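Bifunctional protein PutA (PDB 5UR2) probably catalyses both steps of proline breakdown, oxidising proline with a flavin-dependent dehydrogenase module and the resulting glutamate semialdehyde to glutamate with an NAD-dependent aldehyde dehydrogenase module. Local coordinates at residues Asn496-Ile501 / Lys526-Thr531; Val768-Phe773 / Lys816-Pro821; Phe862-Gly867 / Val883-Asn888. All coordinates share one frame; numbering follows the deposited sequence.

Contact 1: residues Asn496-Ile501 / Lys526-Thr531; sequences NVNIVI and KIQMAT
Val497 bridges Lys526 and Gln528 through two backbone hydrogen bonds: its N donates to Lys526 O and its O accepts from Gln528 N, both at 3.1 Å. The first is almost straight at the hydrogen, although the donor is tilted 26° from the carbonyl plane. This alternation is that of parallel strands, and the two segments run in directions only 12° apart. They form the central parallel pair of a mixed four-stranded sheet, in which strand 495-501 also pairs antiparallel with 504-506 and strand 523-528 with 511-516. Apolar contacts occur on the face bearing Val497 and Ile527, whose side chains lie side by side; a bend at chi2 (-58°) places CD1 of Ile527 3.8 Å from CB of Val497, and both residues reach helix 671-684. Further along, Ile499 CD1 rests 3.7 Å from both CA and CB of Ala530, joining the segments past the paired stretch. Polar side chains line the face of Asn496 and Lys526, where Asn496 OD1 lies 3.9 Å from Lys526 CB while Lys526 NZ forms a salt bridge with Asp513. Asn498 OD1 packs on Gln528 CG at 3.4 Å, with the amide planes well out of parallel. These amides are engaged elsewhere: Asn498 ND2 bonds Glu505, and Gln528 OE1 takes the backbone N-H groups of Ser508 and Gly509.

Contact 2: residues Val768-Phe773 / Lys816-Pro821; sequences VIYSAF and KAYMGP
A Met-aromatic contact between Met819 and Phe773 joins the last turn of helix 761-773 to the loop that runs from helix 790-806 to helix 825-841. The sulfur SD of Met819 lies 5.3 Å from the centroid of the Phe773 ring and 45° off its normal, and it comes to 4.1 Å from Phe773 CB. An extended chi2 (-174°) sets this SD anti to CA. Separately, Met819 CB approaches Phe773 O at 3.9 Å. Tyr818 covers more of the contact than any other residue. Its CG is anti to the backbone N (chi1 -169°), and the ring beyond it points toward the helix. Tyr818 OH ends 3.3 Å from Tyr770 CA and 3.6 Å from Tyr770 CD1, meeting the Tyr770 ring at its edge, in the ring plane. Ile769 crosses Tyr818 at about a right angle, its CG2 3.7 Å from the Tyr818 OH, and Phe773 CB comes obliquely to the Tyr818 ring. No hydrogen bond links the segments; Tyr770 OH instead bonds Glu589. Ile769 also touches Leu800 of helix 790-806, and Phe773 touches Val881 of strand 880-886. Helix 761-773 connects the adjacent parallel strands 751-755 and 783-789, so the loop packs against the helix of a beta-alpha-beta crossover in the aldehyde dehydrogenase fold.

Contact 3: residues Phe862-Gly867 / Val883-Asn888; sequences FGDVPG and VIRAKN
Phe862 O accepts from Val883 N at 2.7 Å, the shortest polar bond of the contact, with an angle of 165° at the hydrogen. The next bond returns from the other segment: Val865 N donates to Val883 O at 3.0 Å. Strand 860-863 runs parallel beside strand 880-886, but Asp864, in a left-handed backbone conformation (phi 50°), breaks the regular pattern, and Val865 N takes the place of Asp864 N. The latter faces Val883 O at too poor an angle to bond; Tyr793 OH is its partner instead.

The same residue provides the charged link. The Asp864 carboxylate and the Arg885 guanidinium lie side by side, their planes only 15° apart, in a salt bridge. Arg885 NE gives a straight hydrogen bond of 2.9 Å to Asp864 OD1, which uses its syn lone pair, and NH2 adds a weak one of 3.4 Å to OD2. The bend at chi3 places NE near Asp864, and the carboxylate meets the edge of the guanidinium, in its plane. Arg885 NH1 is held by a second carboxylate, that of Asp790, and Arg885 also makes a cation-pi contact with Tyr793; two nearby acids would be expected to favour the charged guanidinium.

Aliphatic carbons pack on the carbonyl oxygens: Val883 CB lies 3.3 Å from Phe862 O, and Ile884 CG2 presses on Val865 O at 3.2 Å. Ile884 CG1 is 4.3 Å from Val865 CB, the closest meeting of apolar side chains here.

Strand 880-886 is also paired in parallel with strand 783-789, where Ile884 bonds the backbones of Val786 and Val788, while strand 860-863 has antiparallel 843-847 on its far edge. Helix 790-806 meets the sheet through Tyr793 and Val797, which touch Val883, and helix 825-841 receives the Phe862 ring at Ala838 and Glu839.

Contacts 2 and 3 are near neighbours in the aldehyde dehydrogenase module, their centres 22 Å and their nearest atoms about 7 Å apart. Two elements bridge them: strand 880-886, whose Val881 meets Phe773 of contact 2 and whose end carries contact 3, and helix 790-806, which touches Ile769 and Val883. Contact 1 lies farther off, its centre 33 Å from that of contact 2 (nearest atoms about 17 Å) and 47 Å from that of contact 3. Even so, Pro821 in the loop of contact 2 touches Ser518, in the loop between strands 511-516 and 523-528. None of the three adjoins the predicted active-site residues Glu746 and Cys780, nor the modified flavin, which binds in the separate proline dehydrogenase barrel.

Contact 1: residues Asn496-Ile501 / Lys526-Thr531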
loop_
_atom_site.group_PDB
_atom_site.type_symbol
_atom_site.label_atom_id
_atom_site.label_comp_id
_atom_site.label_asym_id
_atom_site.label_seq_id
_atom_site.Cartn_x
_atom_site.Cartn_y
_atom_site.Cartn_z
ATOM N N ASN B 496 27.417 -24.366 -24.980
ATOM C CA ASN B 496 26.659 -25.556 -24.620
ATOM C C ASN B 496 25.904 -25.293 -23.323
ATOM O O ASN B 496 26.521 -25.046 -22.285
ATOM C CB ASN B 496 27.587 -26.756 -24.474
ATOM C CG ASN B 496 28.222 -27.141 -25.780
ATOM O OD1 ASN B 496 27.568 -27.728 -26.641
ATOM N ND2 ASN B 496 29.499 -26.793 -25.953
ATOM N N VAL B 497 24.576 -25.339 -23.382
ATOM C CA VAL B 497 23.726 -24.999 -22.250
ATOM C C VAL B 497 23.090 -26.274 -21.721
ATOM O O VAL B 497 22.482 -27.039 -22.479
ATOM C CB VAL B 497 22.665 -23.953 -22.625
ATOM C CG1 VAL B 497 21.684 -23.766 -21.475
ATOM C CG2 VAL B 497 23.341 -22.607 -22.958
ATOM N N ASN B 498 23.223 -26.490 -20.422
ATOM C CA ASN B 498 22.657 -27.653 -19.762
ATOM C C ASN B 498 21.438 -27.254 -18.952
ATOM O O ASN B 498 21.278 -26.098 -18.553
ATOM C CB ASN B 498 23.686 -28.322 -18.847
ATOM C CG ASN B 498 24.758 -29.032 -19.620
ATOM O OD1 ASN B 498 24.476 -29.652 -20.651
ATOM N ND2 ASN B 498 25.998 -28.965 -19.129
ATOM N N ILE B 499 20.568 -28.239 -18.731
ATOM C CA ILE B 499 19.522 -28.124 -17.729
ATOM C C ILE B 499 20.163 -28.088 -16.348
ATOM O O ILE B 499 21.170 -28.768 -16.100
ATOM C CB ILE B 499 18.557 -29.313 -17.864
ATOM C CG1 ILE B 499 18.036 -29.412 -19.290
ATOM C CG2 ILE B 499 17.405 -29.192 -16.891
ATOM C CD1 ILE B 499 17.759 -30.850 -19.714
ATOM N N VAL B 500 19.591 -27.306 -15.428
ATOM C CA VAL B 500 20.123 -27.224 -14.068
ATOM C C VAL B 500 18.994 -27.429 -13.070
ATOM O O VAL B 500 18.135 -26.557 -12.917
ATOM C CB VAL B 500 20.835 -25.897 -13.792
ATOM C CG1 VAL B 500 21.443 -25.953 -12.407
ATOM C CG2 VAL B 500 21.906 -25.658 -14.836
ATOM N N ILE B 501 19.031 -28.547 -12.351
ATOM C CA ILE B 501 18.036 -28.872 -11.335
ATOM C C ILE B 501 18.757 -29.205 -10.034
ATOM O O ILE B 501 19.662 -30.046 -10.022
ATOM C CB ILE B 501 17.146 -30.050 -11.786
ATOM C CG1 ILE B 501 16.417 -29.693 -13.081
ATOM C CG2 ILE B 501 16.173 -30.458 -10.690
ATOM C CD1 ILE B 501 15.610 -30.853 -13.669
ATOM N N LYS B 526 23.914 -24.290 -28.323
ATOM C CA LYS B 526 23.414 -25.653 -28.460
ATOM C C LYS B 526 22.732 -26.002 -27.138
ATOM O O LYS B 526 23.407 -26.184 -26.119
ATOM C CB LYS B 526 24.546 -26.622 -28.810
ATOM C CG LYS B 526 25.118 -26.402 -30.209
ATOM C CD LYS B 526 26.247 -27.378 -30.544
ATOM C CE LYS B 526 26.181 -27.869 -31.985
ATOM N NZ LYS B 526 24.811 -28.263 -32.406
ATOM N N ILE B 527 21.399 -26.076 -27.152
ATOM C CA ILE B 527 20.593 -26.111 -25.929
ATOM C C ILE B 527 20.104 -27.526 -25.674
ATOM O O ILE B 527 19.393 -28.094 -26.508
ATOM C CB ILE B 527 19.385 -25.166 -26.014
ATOM C CG1 ILE B 527 19.769 -23.806 -26.614
ATOM C CG2 ILE B 527 18.700 -25.081 -24.655
ATOM C CD1 ILE B 527 20.851 -23.074 -25.865
ATOM N N GLN B 528 20.440 -28.076 -24.505
ATOM C CA GLN B 528 19.793 -29.299 -24.026
ATOM C C GLN B 528 18.323 -28.994 -23.747
ATOM O O GLN B 528 18.017 -28.191 -22.859
ATOM C CB GLN B 528 20.467 -29.802 -22.740
ATOM C CG GLN B 528 21.943 -30.209 -22.862
ATOM C CD GLN B 528 22.153 -31.472 -23.706
ATOM O OE1 GLN B 528 21.371 -32.430 -23.634
ATOM N NE2 GLN B 528 23.208 -31.468 -24.515
ATOM N N MET B 529 17.414 -29.646 -24.476
ATOM C CA MET B 529 15.977 -29.412 -24.355
ATOM C C MET B 529 15.376 -30.507 -23.484
ATOM O O MET B 529 15.414 -31.686 -23.848
ATOM C CB MET B 529 15.308 -29.379 -25.727
ATOM C CG MET B 529 15.908 -28.344 -26.680
ATOM S SD MET B 529 15.669 -26.646 -26.103
ATOM C CE MET B 529 14.175 -26.210 -26.982
ATOM N N ALA B 530 14.807 -30.111 -22.351
ATOM C CA ALA B 530 14.460 -31.065 -21.314
ATOM C C ALA B 530 13.287 -31.957 -21.709
ATOM O O ALA B 530 12.411 -31.569 -22.483
ATOM C CB ALA B 530 14.123 -30.318 -20.027
ATOM N N THR B 531 13.267 -33.161 -21.135
ATOM C CA THR B 531 12.143 -34.079 -21.225
ATOM C C THR B 531 11.100 -33.760 -20.159
ATOM O O THR B 531 11.352 -33.035 -19.190
ATOM C CB THR B 531 12.601 -35.524 -21.039
ATOM O OG1 THR B 531 13.041 -35.697 -19.689
ATOM C CG2 THR B 531 13.762 -35.847 -21.979
#

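Contact 2: residues Val768-Phe773 / Lys816-Pro821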
loop_
_atom_site.group_PDB
_atom_site.type_symbol
_atom_site.label_atom_id
_atom_site.label_comp_id
_atom_site.label_asym_id
_atom_site.label_seq_id
_atom_site.Cartn_x
_atom_site.Cartn_y
_atom_site.Cartn_z
ATOM N N VAL B 768 8.303 8.935 -32.288
ATOM C CA VAL B 768 7.623 7.877 -33.036
ATOM C C VAL B 768 8.633 6.932 -33.702
ATOM O O VAL B 768 8.459 5.700 -33.689
ATOM C CB VAL B 768 6.638 8.498 -34.039
ATOM C CG1 VAL B 768 6.186 7.479 -35.036
ATOM C CG2 VAL B 768 5.442 9.070 -33.299
ATOM N N ILE B 769 9.702 7.479 -34.287
ATOM C CA ILE B 769 10.721 6.630 -34.914
ATOM C C ILE B 769 11.274 5.632 -33.905
ATOM O O ILE B 769 11.300 4.419 -34.156
ATOM C CB ILE B 769 11.849 7.481 -35.536
ATOM C CG1 ILE B 769 11.352 8.191 -36.783
ATOM C CG2 ILE B 769 13.026 6.607 -35.955
ATOM C CD1 ILE B 769 11.106 7.234 -37.932
ATOM N N TYR B 770 11.695 6.116 -32.735
ATOM C CA TYR B 770 12.277 5.190 -31.772
ATOM C C TYR B 770 11.227 4.242 -31.215
ATOM O O TYR B 770 11.504 3.049 -31.033
ATOM C CB TYR B 770 13.000 5.925 -30.635
ATOM C CG TYR B 770 13.516 4.926 -29.626
ATOM C CD1 TYR B 770 14.503 4.027 -29.980
ATOM C CD2 TYR B 770 12.966 4.831 -28.334
ATOM C CE1 TYR B 770 14.969 3.076 -29.086
ATOM C CE2 TYR B 770 13.434 3.889 -27.427
ATOM C CZ TYR B 770 14.437 3.002 -27.821
ATOM O OH TYR B 770 14.925 2.035 -26.965
ATOM N N SER B 771 10.011 4.736 -30.963
ATOM C CA SER B 771 8.946 3.859 -30.458
ATOM C C SER B 771 8.563 2.773 -31.467
ATOM O O SER B 771 8.171 1.660 -31.075
ATOM C CB SER B 771 7.711 4.685 -30.076
ATOM O OG SER B 771 7.965 5.585 -29.000
ATOM N N ALA B 772 8.643 3.083 -32.765
ATOM C CA ALA B 772 8.241 2.158 -33.816
ATOM C C ALA B 772 9.362 1.223 -34.250
ATOM O O ALA B 772 9.101 0.049 -34.530
ATOM C CB ALA B 772 7.735 2.930 -35.035
ATOM N N PHE B 773 10.606 1.710 -34.330
ATOM C CA PHE B 773 11.678 0.922 -34.916
ATOM C C PHE B 773 12.760 0.505 -33.918
ATOM O O PHE B 773 13.605 -0.327 -34.260
ATOM C CB PHE B 773 12.306 1.687 -36.101
ATOM C CG PHE B 773 11.327 1.969 -37.232
ATOM C CD1 PHE B 773 10.541 0.948 -37.765
ATOM C CD2 PHE B 773 11.179 3.255 -37.748
ATOM C CE1 PHE B 773 9.637 1.197 -38.801
ATOM C CE2 PHE B 773 10.265 3.512 -38.788
ATOM C CZ PHE B 773 9.503 2.478 -39.317
ATOM N N LYS B 816 27.022 0.953 -35.144
ATOM C CA LYS B 816 26.251 1.901 -35.938
ATOM C C LYS B 816 24.822 1.429 -36.201
ATOM O O LYS B 816 24.054 2.147 -36.849
ATOM C CB LYS B 816 26.967 2.174 -37.270
ATOM C CG LYS B 816 26.612 3.497 -37.940
ATOM C CD LYS B 816 27.083 4.697 -37.123
ATOM C CE LYS B 816 26.625 6.010 -37.734
ATOM N NZ LYS B 816 25.151 6.190 -37.609
ATOM N N ALA B 817 24.441 0.241 -35.744
ATOM C CA ALA B 817 23.092 -0.248 -36.010
ATOM C C ALA B 817 22.064 0.612 -35.276
ATOM O O ALA B 817 22.149 0.776 -34.055
ATOM C CB ALA B 817 22.967 -1.704 -35.573
ATOM N N TYR B 818 21.106 1.185 -36.013
ATOM C CA TYR B 818 19.911 1.675 -35.335
ATOM C C TYR B 818 18.962 0.515 -35.068
ATOM O O TYR B 818 18.522 0.319 -33.937
ATOM C CB TYR B 818 19.209 2.767 -36.144
ATOM C CG TYR B 818 18.119 3.479 -35.372
ATOM C CD1 TYR B 818 16.841 2.927 -35.238
ATOM C CD2 TYR B 818 18.367 4.700 -34.765
ATOM C CE1 TYR B 818 15.846 3.589 -34.524
ATOM C CE2 TYR B 818 17.392 5.365 -34.054
ATOM C CZ TYR B 818 16.141 4.816 -33.923
ATOM O OH TYR B 818 15.188 5.516 -33.205
ATOM N N MET B 819 18.644 -0.274 -36.088
ATOM C CA MET B 819 17.971 -1.543 -35.876
ATOM C C MET B 819 18.817 -2.684 -36.431
ATOM O O MET B 819 19.609 -2.502 -37.370
ATOM C CB MET B 819 16.558 -1.554 -36.481
ATOM C CG MET B 819 16.415 -0.931 -37.832
ATOM S SD MET B 819 14.673 -0.852 -38.353
ATOM C CE MET B 819 14.369 -2.557 -38.794
ATOM N N GLY B 820 18.677 -3.853 -35.801
ATOM C CA GLY B 820 19.259 -5.079 -36.295
ATOM C C GLY B 820 18.188 -6.002 -36.836
ATOM O O GLY B 820 17.137 -5.549 -37.291
ATOM N N PRO B 821 18.408 -7.311 -36.752
ATOM C CA PRO B 821 17.456 -8.276 -37.317
ATOM C C PRO B 821 16.315 -8.587 -36.353
ATOM O O PRO B 821 16.364 -8.258 -35.174
ATOM C CB PRO B 821 18.332 -9.515 -37.550
ATOM C CG PRO B 821 19.285 -9.470 -36.343
ATOM C CD PRO B 821 19.554 -7.971 -36.096
#

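Contact 3: residues Phe862-Gly867 / Val883-Asn888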
loop_
_atom_site.group_PDB
_atom_site.type_symbol
_atom_site.label_atom_id
_atom_site.label_comp_id
_atom_site.label_asym_id
_atom_site.label_seq_id
_atom_site.Cartn_x
_atom_site.Cartn_y
_atom_site.Cartn_z
ATOM N N PHE B 862 3.146 2.316 -43.867
ATOM C CA PHE B 862 1.972 2.434 -44.729
ATOM C C PHE B 862 1.160 3.663 -44.351
ATOM O O PHE B 862 1.051 4.018 -43.171
ATOM C CB PHE B 862 1.078 1.192 -44.648
ATOM C CG PHE B 862 1.760 -0.037 -45.120
ATOM C CD1 PHE B 862 1.748 -0.359 -46.465
ATOM C CD2 PHE B 862 2.465 -0.839 -44.229
ATOM C CE1 PHE B 862 2.413 -1.474 -46.921
ATOM C CE2 PHE B 862 3.130 -1.951 -44.669
ATOM C CZ PHE B 862 3.108 -2.274 -46.022
ATOM N N GLY B 863 0.564 4.291 -45.362
ATOM C CA GLY B 863 -0.151 5.530 -45.140
ATOM C C GLY B 863 -1.634 5.424 -45.404
ATOM O O GLY B 863 -2.068 4.534 -46.141
ATOM N N ASP B 864 -2.413 6.329 -44.807
ATOM C CA ASP B 864 -3.872 6.349 -44.963
ATOM C C ASP B 864 -4.488 4.980 -44.701
ATOM O O ASP B 864 -5.404 4.553 -45.402
ATOM C CB ASP B 864 -4.285 6.858 -46.348
ATOM C CG ASP B 864 -4.316 8.368 -46.426
ATOM O OD1 ASP B 864 -5.142 8.969 -45.709
ATOM O OD2 ASP B 864 -3.539 8.953 -47.206
ATOM N N VAL B 865 -3.988 4.293 -43.682
ATOM C CA VAL B 865 -4.531 2.983 -43.317
ATOM C C VAL B 865 -5.858 3.189 -42.592
ATOM O O VAL B 865 -5.929 4.024 -41.672
ATOM C CB VAL B 865 -3.543 2.213 -42.441
ATOM C CG1 VAL B 865 -4.050 0.800 -42.145
ATOM C CG2 VAL B 865 -2.167 2.166 -43.097
ATOM N N PRO B 866 -6.923 2.486 -42.981
ATOM C CA PRO B 866 -8.171 2.581 -42.219
ATOM C C PRO B 866 -7.969 2.046 -40.808
ATOM O O PRO B 866 -7.220 1.092 -40.581
ATOM C CB PRO B 866 -9.153 1.710 -43.022
ATOM C CG PRO B 866 -8.599 1.704 -44.427
ATOM C CD PRO B 866 -7.081 1.719 -44.229
ATOM N N GLY B 867 -8.656 2.676 -39.852
ATOM C CA GLY B 867 -8.495 2.298 -38.458
ATOM C C GLY B 867 -8.916 0.872 -38.172
ATOM O O GLY B 867 -8.407 0.247 -37.239
ATOM N N VAL B 883 0.190 4.344 -40.585
ATOM C CA VAL B 883 -0.162 5.749 -40.367
ATOM C C VAL B 883 -1.643 5.924 -40.691
ATOM O O VAL B 883 -2.091 5.586 -41.791
ATOM C CB VAL B 883 0.703 6.685 -41.227
ATOM C CG1 VAL B 883 0.280 8.132 -41.019
ATOM C CG2 VAL B 883 2.162 6.529 -40.889
ATOM N N ILE B 884 -2.414 6.436 -39.731
ATOM C CA ILE B 884 -3.873 6.508 -39.841
ATOM C C ILE B 884 -4.305 7.962 -39.761
ATOM O O ILE B 884 -3.875 8.692 -38.862
ATOM C CB ILE B 884 -4.573 5.691 -38.737
ATOM C CG1 ILE B 884 -4.060 4.252 -38.713
ATOM C CG2 ILE B 884 -6.084 5.715 -38.930
ATOM C CD1 ILE B 884 -4.524 3.471 -37.491
ATOM N N ARG B 885 -5.191 8.367 -40.660
ATOM C CA ARG B 885 -5.640 9.749 -40.681
ATOM C C ARG B 885 -6.804 9.936 -39.715
ATOM O O ARG B 885 -7.644 9.045 -39.563
ATOM C CB ARG B 885 -6.044 10.152 -42.096
ATOM C CG ARG B 885 -5.998 11.646 -42.332
ATOM C CD ARG B 885 -6.521 11.967 -43.713
ATOM N NE ARG B 885 -5.535 11.661 -44.743
ATOM C CZ ARG B 885 -4.712 12.559 -45.270
ATOM N NH1 ARG B 885 -4.758 13.820 -44.860
ATOM N NH2 ARG B 885 -3.847 12.198 -46.207
ATOM N N ALA B 886 -6.838 11.090 -39.043
ATOM C CA ALA B 886 -7.949 11.440 -38.164
ATOM C C ALA B 886 -8.384 12.869 -38.449
ATOM O O ALA B 886 -7.544 13.754 -38.637
ATOM C CB ALA B 886 -7.583 11.286 -36.686
ATOM N N LYS B 887 -9.703 13.079 -38.525
ATOM C CA LYS B 887 -10.235 14.418 -38.784
ATOM C C LYS B 887 -10.018 15.344 -37.593
ATOM O O LYS B 887 -9.773 16.538 -37.772
ATOM C CB LYS B 887 -11.722 14.344 -39.151
ATOM N N ASN B 888 -10.128 14.823 -36.372
ATOM C CA ASN B 888 -10.003 15.636 -35.167
ATOM C C ASN B 888 -9.688 14.711 -33.992
ATOM O O ASN B 888 -9.593 13.487 -34.144
ATOM C CB ASN B 888 -11.276 16.455 -34.934
ATOM C CG ASN B 888 -12.545 15.596 -34.946
ATOM O OD1 ASN B 888 -12.533 14.437 -34.519
ATOM N ND2 ASN B 888 -13.648 16.169 -35.432
#